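PDB 3T8K: uncharacterized protein from Leptotrichia buccalis, which is of unknown function but has an ankyrin-repeat fold of stacked alpha-hairpins, consistent with a role in binding other proteins. Local coordinates for residues E174-I177 with N181-E184; E159-C164 with I168-M173; V117-I122 with L145-K150. All blocks are in the same frame, centred on the assembly; numbering follows the deposited sequence.

Contact 1 of 3, residues E174-I177 with N181-E184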
ATOM      1  N   GLU A 174     -24.620   3.580  11.700  1.00 27.03           N
ATOM      2  CA  GLU A 174     -25.929   4.203  11.838  1.00 25.67           C
ATOM      3  C   GLU A 174     -26.211   4.499  13.314  1.00 25.64           C
ATOM      4  O   GLU A 174     -26.770   5.548  13.652  1.00 27.94           O
ATOM      5  CB  GLU A 174     -27.027   3.330  11.207  1.00 25.25           C
ATOM      6  CG  GLU A 174     -27.021   3.371   9.684  1.00 34.25           C
ATOM      7  CD  GLU A 174     -27.844   2.260   9.062  1.00 41.90           C
ATOM      8  OE1 GLU A 174     -28.436   1.455   9.814  1.00 50.58           O
ATOM      9  OE2 GLU A 174     -27.898   2.189   7.816  1.00 42.92           O
ATOM     10  N   ASP A 175     -25.811   3.585  14.193  1.00 29.58           N
ATOM     11  CA  ASP A 175     -26.014   3.788  15.627  1.00 27.78           C
ATOM     12  C   ASP A 175     -25.200   4.985  16.123  1.00 25.20           C
ATOM     13  O   ASP A 175     -25.651   5.754  16.976  1.00 23.43           O
ATOM     14  CB  ASP A 175     -25.608   2.547  16.435  1.00 31.93           C
ATOM     15  CG  ASP A 175     -26.599   1.395  16.308  1.00 41.41           C
ATOM     16  OD1 ASP A 175     -27.707   1.574  15.741  1.00 34.80           O
ATOM     17  OD2 ASP A 175     -26.256   0.295  16.798  1.00 42.20           O
ATOM     18  N   TYR A 176     -23.985   5.120  15.597  1.00 26.64           N
ATOM     19  CA  TYR A 176     -23.067   6.188  16.005  1.00 26.85           C
ATOM     20  C   TYR A 176     -23.650   7.528  15.571  1.00 24.77           C
ATOM     21  O   TYR A 176     -23.676   8.494  16.329  1.00 24.70           O
ATOM     22  CB  TYR A 176     -21.703   5.967  15.349  1.00 20.42           C
ATOM     23  CG  TYR A 176     -20.610   6.933  15.760  1.00 23.88           C
ATOM     24  CD1 TYR A 176     -19.696   6.591  16.747  1.00 27.63           C
ATOM     25  CD2 TYR A 176     -20.479   8.171  15.144  1.00 21.25           C
ATOM     26  CE1 TYR A 176     -18.684   7.459  17.120  1.00 24.55           C
ATOM     27  CE2 TYR A 176     -19.475   9.052  15.508  1.00 19.44           C
ATOM     28  CZ  TYR A 176     -18.577   8.687  16.503  1.00 21.77           C
ATOM     29  OH  TYR A 176     -17.562   9.543  16.885  1.00 25.76           O
ATOM     30  N   ILE A 177     -24.119   7.571  14.333  1.00 24.43           N
ATOM     31  CA  ILE A 177     -24.743   8.774  13.801  1.00 23.99           C
ATOM     32  C   ILE A 177     -25.985   9.202  14.599  1.00 24.59           C
ATOM     33  O   ILE A 177     -26.205  10.391  14.819  1.00 28.79           O
ATOM     34  CB  ILE A 177     -25.060   8.605  12.298  1.00 26.05           C
ATOM     35  CG1 ILE A 177     -23.754   8.673  11.498  1.00 24.01           C
ATOM     36  CG2 ILE A 177     -26.051   9.660  11.828  1.00 30.86           C
ATOM     37  CD1 ILE A 177     -23.807   7.987  10.158  1.00 28.43           C
ATOM     38  N   ASN A 181     -26.140  12.397  16.863  1.00 27.36           N
ATOM     39  CA  ASN A 181     -27.056  13.266  16.128  1.00 30.68           C
ATOM     40  C   ASN A 181     -26.362  13.948  14.948  1.00 28.95           C
ATOM     41  O   ASN A 181     -26.558  15.136  14.706  1.00 34.75           O
ATOM     42  CB  ASN A 181     -27.689  14.314  17.055  1.00 31.77           C
ATOM     43  CG  ASN A 181     -29.030  14.838  16.532  1.00 33.61           C
ATOM     44  OD1 ASN A 181     -29.809  14.103  15.919  1.00 32.01           O
ATOM     45  ND2 ASN A 181     -29.304  16.113  16.786  1.00 34.02           N
ATOM     46  N   LEU A 182     -25.556  13.186  14.218  1.00 27.78           N
ATOM     47  CA  LEU A 182     -24.791  13.746  13.096  1.00 30.74           C
ATOM     48  C   LEU A 182     -25.668  13.947  11.858  1.00 34.99           C
ATOM     49  O   LEU A 182     -26.549  13.133  11.568  1.00 34.20           O
ATOM     50  CB  LEU A 182     -23.594  12.862  12.756  1.00 30.88           C
ATOM     51  CG  LEU A 182     -22.649  12.556  13.920  1.00 30.39           C
ATOM     52  CD1 LEU A 182     -21.505  11.690  13.454  1.00 33.93           C
ATOM     53  CD2 LEU A 182     -22.134  13.837  14.543  1.00 29.99           C
ATOM     54  N   LYS A 183     -25.425  15.040  11.138  1.00 39.85           N
ATOM     55  CA  LYS A 183     -26.205  15.371   9.949  1.00 42.40           C
ATOM     56  C   LYS A 183     -25.290  15.491   8.733  1.00 51.13           C
ATOM     57  O   LYS A 183     -24.079  15.651   8.876  1.00 53.98           O
ATOM     58  CB  LYS A 183     -26.963  16.681  10.165  1.00 38.94           C
ATOM     59  CG  LYS A 183     -27.784  16.718  11.440  1.00 41.10           C
ATOM     60  CD  LYS A 183     -28.837  15.628  11.436  1.00 38.32           C
ATOM     61  CE  LYS A 183     -29.640  15.617  12.724  1.00 43.85           C
ATOM     62  NZ  LYS A 183     -30.660  14.525  12.703  1.00 47.99           N
ATOM     63  N   GLU A 184     -25.868  15.414   7.538  1.00 56.77           N
ATOM     64  CA  GLU A 184     -25.079  15.503   6.312  1.00 62.64           C
ATOM     65  C   GLU A 184     -24.285  16.808   6.225  1.00 64.48           C
ATOM     66  O   GLU A 184     -24.784  17.879   6.574  1.00 64.93           O
ATOM     67  CB  GLU A 184     -25.972  15.353   5.082  1.00 67.79           C
ATOM     68  CG  GLU A 184     -25.223  15.480   3.763  1.00 73.14           C
ATOM     69  CD  GLU A 184     -24.180  14.391   3.573  1.00 74.09           C
ATOM     70  OE1 GLU A 184     -23.011  14.732   3.292  1.00 75.94           O
ATOM     71  OE2 GLU A 184     -24.531  13.198   3.699  1.00 71.71           O
TER

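Contact 2 of 3, residues E159-C164 with I168-M173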
ATOM      1  N   GLU A 159     -21.772   6.315   3.052  1.00 32.25           N
ATOM      2  CA  GLU A 159     -22.132   5.908   1.699  1.00 36.16           C
ATOM      3  C   GLU A 159     -21.282   4.736   1.191  1.00 38.07           C
ATOM      4  O   GLU A 159     -21.800   3.834   0.528  1.00 38.61           O
ATOM      5  CB  GLU A 159     -22.086   7.116   0.754  1.00 36.88           C
ATOM      6  CG  GLU A 159     -23.258   8.081   0.981  1.00 45.93           C
ATOM      7  CD  GLU A 159     -23.005   9.506   0.483  1.00 53.77           C
ATOM      8  OE1 GLU A 159     -23.912  10.352   0.662  1.00 56.45           O
ATOM      9  OE2 GLU A 159     -21.917   9.786  -0.076  1.00 46.81           O
ATOM     10  N   PHE A 160     -19.990   4.746   1.522  1.00 31.48           N
ATOM     11  CA  PHE A 160     -19.063   3.679   1.133  1.00 28.49           C
ATOM     12  C   PHE A 160     -19.406   2.351   1.794  1.00 35.71           C
ATOM     13  O   PHE A 160     -19.426   1.305   1.149  1.00 35.60           O
ATOM     14  CB  PHE A 160     -17.616   4.067   1.494  1.00 25.10           C
ATOM     15  CG  PHE A 160     -16.590   2.999   1.186  1.00 24.92           C
ATOM     16  CD1 PHE A 160     -16.292   2.650  -0.124  1.00 29.42           C
ATOM     17  CD2 PHE A 160     -15.889   2.375   2.215  1.00 31.60           C
ATOM     18  CE1 PHE A 160     -15.334   1.675  -0.406  1.00 29.57           C
ATOM     19  CE2 PHE A 160     -14.934   1.407   1.947  1.00 27.60           C
ATOM     20  CZ  PHE A 160     -14.643   1.053   0.636  1.00 23.89           C
ATOM     21  N   VAL A 161     -19.649   2.394   3.098  1.00 32.99           N
ATOM     22  CA  VAL A 161     -19.927   1.180   3.844  1.00 30.07           C
ATOM     23  C   VAL A 161     -21.250   0.562   3.391  1.00 32.03           C
ATOM     24  O   VAL A 161     -21.381  -0.661   3.322  1.00 35.35           O
ATOM     25  CB  VAL A 161     -19.920   1.450   5.366  1.00 33.07           C
ATOM     26  CG1 VAL A 161     -20.377   0.220   6.137  1.00 36.34           C
ATOM     27  CG2 VAL A 161     -18.515   1.884   5.807  1.00 31.23           C
ATOM     28  N   LYS A 162     -22.216   1.411   3.057  1.00 39.00           N
ATOM     29  CA  LYS A 162     -23.498   0.937   2.521  1.00 40.95           C
ATOM     30  C   LYS A 162     -23.321   0.005   1.316  1.00 44.43           C
ATOM     31  O   LYS A 162     -24.127  -0.899   1.097  1.00 51.34           O
ATOM     32  CB  LYS A 162     -24.395   2.123   2.147  1.00 43.35           C
ATOM     33  CG  LYS A 162     -25.320   2.590   3.260  1.00 53.57           C
ATOM     34  CD  LYS A 162     -26.043   3.882   2.891  1.00 61.62           C
ATOM     35  CE  LYS A 162     -25.103   5.078   2.974  1.00 63.50           C
ATOM     36  NZ  LYS A 162     -25.787   6.377   2.711  1.00 65.33           N
ATOM     37  N   ARG A 163     -22.263   0.221   0.540  1.00 36.63           N
ATOM     38  CA  ARG A 163     -22.062  -0.529  -0.699  1.00 40.38           C
ATOM     39  C   ARG A 163     -21.016  -1.646  -0.580  1.00 37.86           C
ATOM     40  O   ARG A 163     -20.676  -2.294  -1.564  1.00 39.23           O
ATOM     41  CB  ARG A 163     -21.730   0.423  -1.852  1.00 43.68           C
ATOM     42  CG  ARG A 163     -22.961   0.913  -2.623  1.00 61.28           C
ATOM     43  CD  ARG A 163     -22.761   2.323  -3.163  1.00 70.86           C
ATOM     44  NE  ARG A 163     -21.379   2.560  -3.573  1.00 76.06           N
ATOM     45  CZ  ARG A 163     -20.913   3.729  -4.004  1.00 73.35           C
ATOM     46  NH1 ARG A 163     -21.723   4.779  -4.089  1.00 73.97           N
ATOM     47  NH2 ARG A 163     -19.636   3.845  -4.354  1.00 69.47           N
ATOM     48  N   CYS A 164     -20.498  -1.856   0.625  1.00 39.96           N
ATOM     49  CA  CYS A 164     -19.706  -3.046   0.903  1.00 41.29           C
ATOM     50  C   CYS A 164     -20.644  -4.107   1.456  1.00 46.87           C
ATOM     51  O   CYS A 164     -21.815  -3.844   1.696  1.00 37.69           O
ATOM     52  CB  CYS A 164     -18.593  -2.739   1.898  1.00 44.50           C
ATOM     53  SG  CYS A 164     -17.341  -1.628   1.234  1.00 43.82           S
ATOM     54  N   ILE A 168     -22.623  -5.404   9.684  1.00 30.23           N
ATOM     55  CA  ILE A 168     -22.328  -5.077  11.078  1.00 33.75           C
ATOM     56  C   ILE A 168     -21.733  -3.674  11.187  1.00 31.92           C
ATOM     57  O   ILE A 168     -22.153  -2.872  12.019  1.00 29.42           O
ATOM     58  CB  ILE A 168     -21.386  -6.114  11.736  1.00 33.56           C
ATOM     59  CG1 ILE A 168     -22.011  -7.510  11.680  1.00 45.55           C
ATOM     60  CG2 ILE A 168     -21.101  -5.732  13.179  1.00 34.30           C
ATOM     61  CD1 ILE A 168     -21.216  -8.578  12.408  1.00 47.98           C
ATOM     62  N   ALA A 169     -20.758  -3.374  10.337  1.00 30.59           N
ATOM     63  CA  ALA A 169     -20.178  -2.038  10.315  1.00 28.28           C
ATOM     64  C   ALA A 169     -21.261  -1.001  10.004  1.00 31.21           C
ATOM     65  O   ALA A 169     -21.258   0.097  10.559  1.00 30.21           O
ATOM     66  CB  ALA A 169     -19.056  -1.962   9.291  1.00 28.72           C
ATOM     67  N   LEU A 170     -22.188  -1.351   9.118  1.00 27.04           N
ATOM     68  CA  LEU A 170     -23.210  -0.398   8.696  1.00 25.29           C
ATOM     69  C   LEU A 170     -24.124  -0.066   9.866  1.00 22.96           C
ATOM     70  O   LEU A 170     -24.436   1.094  10.116  1.00 30.69           O
ATOM     71  CB  LEU A 170     -24.039  -0.948   7.530  1.00 28.98           C
ATOM     72  CG  LEU A 170     -25.165  -0.008   7.099  1.00 30.32           C
ATOM     73  CD1 LEU A 170     -24.575   1.282   6.547  1.00 27.73           C
ATOM     74  CD2 LEU A 170     -26.075  -0.672   6.070  1.00 37.89           C
ATOM     75  N   LYS A 171     -24.551  -1.107  10.572  1.00 27.63           N
ATOM     76  CA  LYS A 171     -25.412  -0.962  11.741  1.00 32.90           C
ATOM     77  C   LYS A 171     -24.735  -0.110  12.807  1.00 29.11           C
ATOM     78  O   LYS A 171     -25.346   0.783  13.388  1.00 27.07           O
ATOM     79  CB  LYS A 171     -25.755  -2.337  12.310  1.00 35.57           C
ATOM     80  CG  LYS A 171     -26.610  -2.307  13.578  1.00 44.01           C
ATOM     81  CD  LYS A 171     -27.782  -1.353  13.435  1.00 50.48           C
ATOM     82  CE  LYS A 171     -28.535  -1.206  14.753  1.00 55.83           C
ATOM     83  NZ  LYS A 171     -29.459  -0.044  14.711  1.00 56.92           N
HETATM   84  N   MSE A 172     -23.463  -0.383  13.056  1.00 30.82           N
HETATM   85  CA  MSE A 172     -22.744   0.354  14.082  1.00 26.46           C
HETATM   86  C   MSE A 172     -22.537   1.821  13.703  1.00 24.68           C
HETATM   87  O   MSE A 172     -22.560   2.697  14.569  1.00 27.40           O
HETATM   88  CB  MSE A 172     -21.424  -0.343  14.417  1.00 29.64           C
HETATM   89  CG  MSE A 172     -21.639  -1.699  15.083  1.00 33.96           C
HETATM   90 SE   MSE A 172     -19.970  -2.593  15.529  0.63 35.73          SE
HETATM   91  CE  MSE A 172     -19.530  -1.591  17.136  1.00 34.68           C
HETATM   92  N   MSE A 173     -22.346   2.096  12.415  1.00 25.30           N
HETATM   93  CA  MSE A 173     -22.201   3.477  11.965  1.00 24.42           C
HETATM   94  C   MSE A 173     -23.519   4.230  12.079  1.00 26.62           C
HETATM   95  O   MSE A 173     -23.539   5.393  12.478  1.00 26.72           O
HETATM   96  CB  MSE A 173     -21.709   3.549  10.521  1.00 25.58           C
HETATM   97  CG  MSE A 173     -20.220   3.439  10.340  1.00 33.58           C
HETATM   98 SE   MSE A 173     -19.839   3.825   8.469  0.51 34.12          SE
HETATM   99  CE  MSE A 173     -20.243   5.700   8.431  1.00 23.23           C
TER

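Contact 3 of 3, residues V117-I122 with L145-K150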
ATOM      1  N   VAL A 117     -12.036   8.934   5.819  1.00 19.71           N
ATOM      2  CA  VAL A 117     -11.758   8.458   7.178  1.00 17.90           C
ATOM      3  C   VAL A 117     -10.511   7.578   7.148  1.00 18.54           C
ATOM      4  O   VAL A 117     -10.236   6.892   6.157  1.00 21.34           O
ATOM      5  CB  VAL A 117     -12.936   7.714   7.816  1.00 21.26           C
ATOM      6  CG1 VAL A 117     -14.100   8.682   8.055  1.00 25.05           C
ATOM      7  CG2 VAL A 117     -13.374   6.535   6.941  1.00 22.66           C
ATOM      8  N   VAL A 118      -9.736   7.621   8.226  1.00 20.27           N
ATOM      9  CA  VAL A 118      -8.403   7.021   8.185  1.00 19.58           C
ATOM     10  C   VAL A 118      -8.479   5.497   8.202  1.00 23.97           C
ATOM     11  O   VAL A 118      -7.536   4.818   7.782  1.00 21.01           O
ATOM     12  CB  VAL A 118      -7.517   7.547   9.336  1.00 22.84           C
ATOM     13  CG1 VAL A 118      -7.947   6.938  10.661  1.00 24.34           C
ATOM     14  CG2 VAL A 118      -6.048   7.279   9.047  1.00 22.01           C
ATOM     15  N   PHE A 119      -9.619   4.978   8.661  1.00 19.99           N
ATOM     16  CA  PHE A 119      -9.866   3.536   8.741  1.00 24.30           C
ATOM     17  C   PHE A 119     -10.651   2.992   7.551  1.00 24.51           C
ATOM     18  O   PHE A 119     -11.134   1.863   7.587  1.00 21.67           O
ATOM     19  CB  PHE A 119     -10.609   3.177  10.039  1.00 22.63           C
ATOM     20  CG  PHE A 119     -11.733   4.108  10.365  1.00 21.84           C
ATOM     21  CD1 PHE A 119     -13.013   3.873   9.887  1.00 25.48           C
ATOM     22  CD2 PHE A 119     -11.502   5.239  11.134  1.00 26.91           C
ATOM     23  CE1 PHE A 119     -14.044   4.748  10.182  1.00 23.44           C
ATOM     24  CE2 PHE A 119     -12.520   6.116  11.428  1.00 27.39           C
ATOM     25  CZ  PHE A 119     -13.797   5.869  10.952  1.00 21.73           C
ATOM     26  N   LYS A 120     -10.757   3.767   6.479  1.00 18.75           N
ATOM     27  CA  LYS A 120     -11.619   3.342   5.371  1.00 23.68           C
ATOM     28  C   LYS A 120     -11.274   1.944   4.849  1.00 23.34           C
ATOM     29  O   LYS A 120     -12.163   1.179   4.465  1.00 24.61           O
ATOM     30  CB  LYS A 120     -11.583   4.346   4.229  1.00 20.95           C
ATOM     31  CG  LYS A 120     -12.336   3.868   2.999  1.00 24.62           C
ATOM     32  CD  LYS A 120     -12.634   5.024   2.052  1.00 28.78           C
ATOM     33  CE  LYS A 120     -13.366   4.541   0.817  1.00 28.99           C
ATOM     34  NZ  LYS A 120     -13.927   5.677   0.040  1.00 29.62           N
ATOM     35  N   ASN A 121      -9.988   1.605   4.830  1.00 21.09           N
ATOM     36  CA  ASN A 121      -9.576   0.318   4.266  1.00 23.39           C
ATOM     37  C   ASN A 121     -10.096  -0.892   5.048  1.00 20.07           C
ATOM     38  O   ASN A 121     -10.187  -1.991   4.502  1.00 26.07           O
ATOM     39  CB  ASN A 121      -8.049   0.233   4.141  1.00 20.90           C
ATOM     40  CG  ASN A 121      -7.596  -0.893   3.216  1.00 25.10           C
ATOM     41  OD1 ASN A 121      -8.135  -1.076   2.122  1.00 25.07           O
ATOM     42  ND2 ASN A 121      -6.598  -1.653   3.656  1.00 23.71           N
ATOM     43  N   ILE A 122     -10.442  -0.716   6.322  1.00 22.90           N
ATOM     44  CA  ILE A 122     -10.843  -1.893   7.095  1.00 22.72           C
ATOM     45  C   ILE A 122     -12.107  -2.502   6.518  1.00 28.10           C
ATOM     46  O   ILE A 122     -12.389  -3.687   6.709  1.00 25.79           O
ATOM     47  CB  ILE A 122     -10.997  -1.606   8.605  1.00 22.81           C
ATOM     48  CG1 ILE A 122     -12.277  -0.816   8.896  1.00 22.11           C
ATOM     49  CG2 ILE A 122      -9.748  -0.907   9.137  1.00 18.74           C
ATOM     50  CD1 ILE A 122     -12.539  -0.625  10.374  1.00 24.87           C
ATOM     51  N   LEU A 145     -15.811  11.001  15.094  1.00 23.54           N
ATOM     52  CA  LEU A 145     -15.636  10.372  13.784  1.00 29.24           C
ATOM     53  C   LEU A 145     -16.383  11.165  12.707  1.00 29.23           C
ATOM     54  O   LEU A 145     -17.517  11.601  12.912  1.00 30.07           O
ATOM     55  CB  LEU A 145     -16.100   8.914  13.794  1.00 27.11           C
ATOM     56  CG  LEU A 145     -15.391   7.997  14.796  1.00 26.58           C
ATOM     57  CD1 LEU A 145     -15.999   6.596  14.779  1.00 30.65           C
ATOM     58  CD2 LEU A 145     -13.901   7.950  14.523  1.00 22.51           C
ATOM     59  N   GLN A 146     -15.739  11.355  11.562  1.00 26.86           N
ATOM     60  CA  GLN A 146     -16.298  12.181  10.500  1.00 29.00           C
ATOM     61  C   GLN A 146     -16.938  11.286   9.448  1.00 29.97           C
ATOM     62  O   GLN A 146     -16.384  11.068   8.368  1.00 26.41           O
ATOM     63  CB  GLN A 146     -15.203  13.063   9.891  1.00 33.38           C
ATOM     64  CG  GLN A 146     -14.544  13.981  10.911  1.00 30.85           C
ATOM     65  CD  GLN A 146     -13.589  14.977  10.283  1.00 32.41           C
ATOM     66  OE1 GLN A 146     -14.002  15.861   9.533  1.00 36.14           O
ATOM     67  NE2 GLN A 146     -12.303  14.841  10.592  1.00 32.39           N
ATOM     68  N   LEU A 147     -18.112  10.763   9.780  1.00 25.93           N
ATOM     69  CA  LEU A 147     -18.764   9.748   8.957  1.00 33.75           C
ATOM     70  C   LEU A 147     -19.632  10.296   7.818  1.00 32.39           C
ATOM     71  O   LEU A 147     -20.018   9.541   6.929  1.00 30.93           O
ATOM     72  CB  LEU A 147     -19.607   8.808   9.832  1.00 34.24           C
ATOM     73  CG  LEU A 147     -18.953   8.102  11.028  1.00 36.12           C
ATOM     74  CD1 LEU A 147     -19.952   7.131  11.656  1.00 33.54           C
ATOM     75  CD2 LEU A 147     -17.681   7.366  10.625  1.00 26.44           C
ATOM     76  N   LEU A 148     -19.929  11.595   7.844  1.00 35.12           N
ATOM     77  CA  LEU A 148     -20.849  12.203   6.879  1.00 35.80           C
ATOM     78  C   LEU A 148     -20.191  13.336   6.112  1.00 37.72           C
ATOM     79  O   LEU A 148     -20.857  14.256   5.638  1.00 44.01           O
ATOM     80  CB  LEU A 148     -22.098  12.727   7.590  1.00 31.74           C
ATOM     81  CG  LEU A 148     -22.921  11.620   8.236  1.00 30.54           C
ATOM     82  CD1 LEU A 148     -24.071  12.212   9.053  1.00 31.57           C
ATOM     83  CD2 LEU A 148     -23.427  10.665   7.172  1.00 33.82           C
ATOM     84  N   ILE A 149     -18.874  13.264   6.004  1.00 33.50           N
ATOM     85  CA  ILE A 149     -18.112  14.251   5.271  1.00 30.31           C
ATOM     86  C   ILE A 149     -17.751  13.677   3.909  1.00 30.58           C
ATOM     87  O   ILE A 149     -17.210  12.576   3.819  1.00 30.08           O
ATOM     88  CB  ILE A 149     -16.815  14.603   6.029  1.00 32.59           C
ATOM     89  CG1 ILE A 149     -17.131  14.998   7.474  1.00 38.29           C
ATOM     90  CG2 ILE A 149     -16.058  15.709   5.310  1.00 39.13           C
ATOM     91  CD1 ILE A 149     -17.555  16.433   7.640  1.00 47.22           C
ATOM     92  N   LYS A 150     -18.056  14.427   2.855  1.00 30.94           N
ATOM     93  CA  LYS A 150     -17.766  14.015   1.487  1.00 33.68           C
ATOM     94  C   LYS A 150     -16.272  13.928   1.234  1.00 34.83           C
ATOM     95  O   LYS A 150     -15.525  14.853   1.564  1.00 34.54           O
ATOM     96  CB  LYS A 150     -18.361  15.021   0.498  1.00 41.26           C
ATOM     97  CG  LYS A 150     -19.854  15.270   0.649  1.00 50.89           C
ATOM     98  CD  LYS A 150     -20.668  14.159   0.025  1.00 57.69           C
ATOM     99  CE  LYS A 150     -21.994  14.684  -0.515  1.00 63.41           C
ATOM    100  NZ  LYS A 150     -22.885  15.201   0.563  1.00 64.56           N
TER

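Contact 1 of 3, residues E174-I177 with N181-E184
I177 and L182 meet where the chain doubles back at the end of helix 167-180. The tight part is polar at its centre: L182 N donates to I177 O over 2.9 Å, somewhat bent at 153° and in the carbonyl plane. Beside this bond, chi1 of -73° sets I177 CG1 beside the backbone N and leaves CG2 anti to it; CG2 rests 3.5 Å from L182 O and 4.1 Å from L182 CB, the two side chains crossing at about a right angle. L182 then sends CD1 to the edge of the Y176 ring, near the ring plane and 3.9 Å from Y176 CE2. The turn is a Schellman motif, with N181 as its C-prime residue: the positive phi of N181, 60°, turns the backbone so that L182 comes back against I177 and Y176. Y176 is buried, its OH bonded to Q142 O and L145 N, which probably helps fix the ring that L182 touches. L148 lies against both I177 and L182. Toward solvent the packing thins out. N181 turns its side chain away from the helix, and K183 NZ reaches back to N181 OD1 in a weak bond of 3.4 Å, both residues exposed. E184 is poorly ordered.

Contact 2 of 3, residues E159-C164 with I168-M173
With chi1 at 173°, V161 spreads its two methyls over helix 167-180: CG1, anti to the backbone N, drops onto A169 and L170, while CG2 turns to selenomethionine M173. The two helices, 157-162 and 167-180, form an antiparallel helical hairpin, the last two helices of a chain with an alpha-hairpin (ankyrin-repeat) fold, and V161 packs between them. Its CG1 sits 3.8 Å from L170 N and 4.1 Å from A169 CB, close against the helix backbone, where the small A169 side chain probably allows it. F123 touches both V161 and A169, and F140 of helix 129-140 packs on M173, so this side of the hairpin is buried. On the more exposed side L170 has CG anti to the backbone N (chi1 177°), which carries CD1 to within 3.6 Å of K162 CG; the aliphatic part of the lysine supplies the contact while the ammonium end runs off toward solvent. E129 receives I168 N and A169 N on its carboxylate, tying the start of the second helix to helix 129-140. Just past the first helix, C164 forms a disulfide with C164 of the second subunit. On the buried side, the selenium of M173 approaches V161 from one flank, with M173 SE 3.6 Å from V161 CG2 and 3.9 Å from V161 CB.

Contact 3 of 3, residues V117-I122 with L145-K150
L145 opens the contact by laying its CD2 methyl against F119, 3.9 Å from F119 CE2, at an oblique angle to the ring. I139 of helix 129-140 touches both residues, so L145, F119 and I139 meet in one buried cluster.

Q146 contributes its backbone to the contact: its O lies 3.3 Å from V117 CG1, a close approach of a methyl to a carbonyl oxygen. The amide end of Q146 has its partner outside the contact, where NE2 donates to T108 O.

L147 comes next and returns to F119. Its CD2 lies 4.2 Å from F119 CZ, at the ring edge and near the ring plane, the two side chains crossing at about a right angle. The ring is therefore touched by both leucines, which flank Q146 in sequence. F119 reaches them because chi1 is 44°, placing CG between its own backbone N and carbonyl carbon. In that position the ring folds back over V117, whose CB sits 3.7 Å above one face, toward the rim. The type I turn from V117 to K120, closed by K120 N to V117 O at 3.2 Å, brings the two residues together. Behind L147 lie M173, Y176 and I177 of helix 167-180.

Two loops, one before and one after helix 129-140, thus pack side by side through buried apolar side chains and one methyl-to-carbonyl contact, consistent with the stacked alpha-hairpin (ankyrin-repeat) fold, in which loops between helices lie against one another.

Overall arrangement
From the N terminus, the chain reaches contact 3 first: it closes the longest loop, bringing 117-122 to 145-150 across helix 129-140. Contact 2 follows, closing the short turn between helices 157-162 and 167-180, and contact 1 ends the series where the tail folds back on helix 167-180. None encloses or crosses another; they run in sequence on one side of the chain's centre, with centres about 11 to 13 Å apart. Helix 167-180 is shared by contacts 1 and 2. M173 CE meets L147 CB at 3.5 Å between contacts 2 and 3, and the E184–K150 salt bridge joins contacts 1 and 3, binding the tail to the loop after helix 129-140.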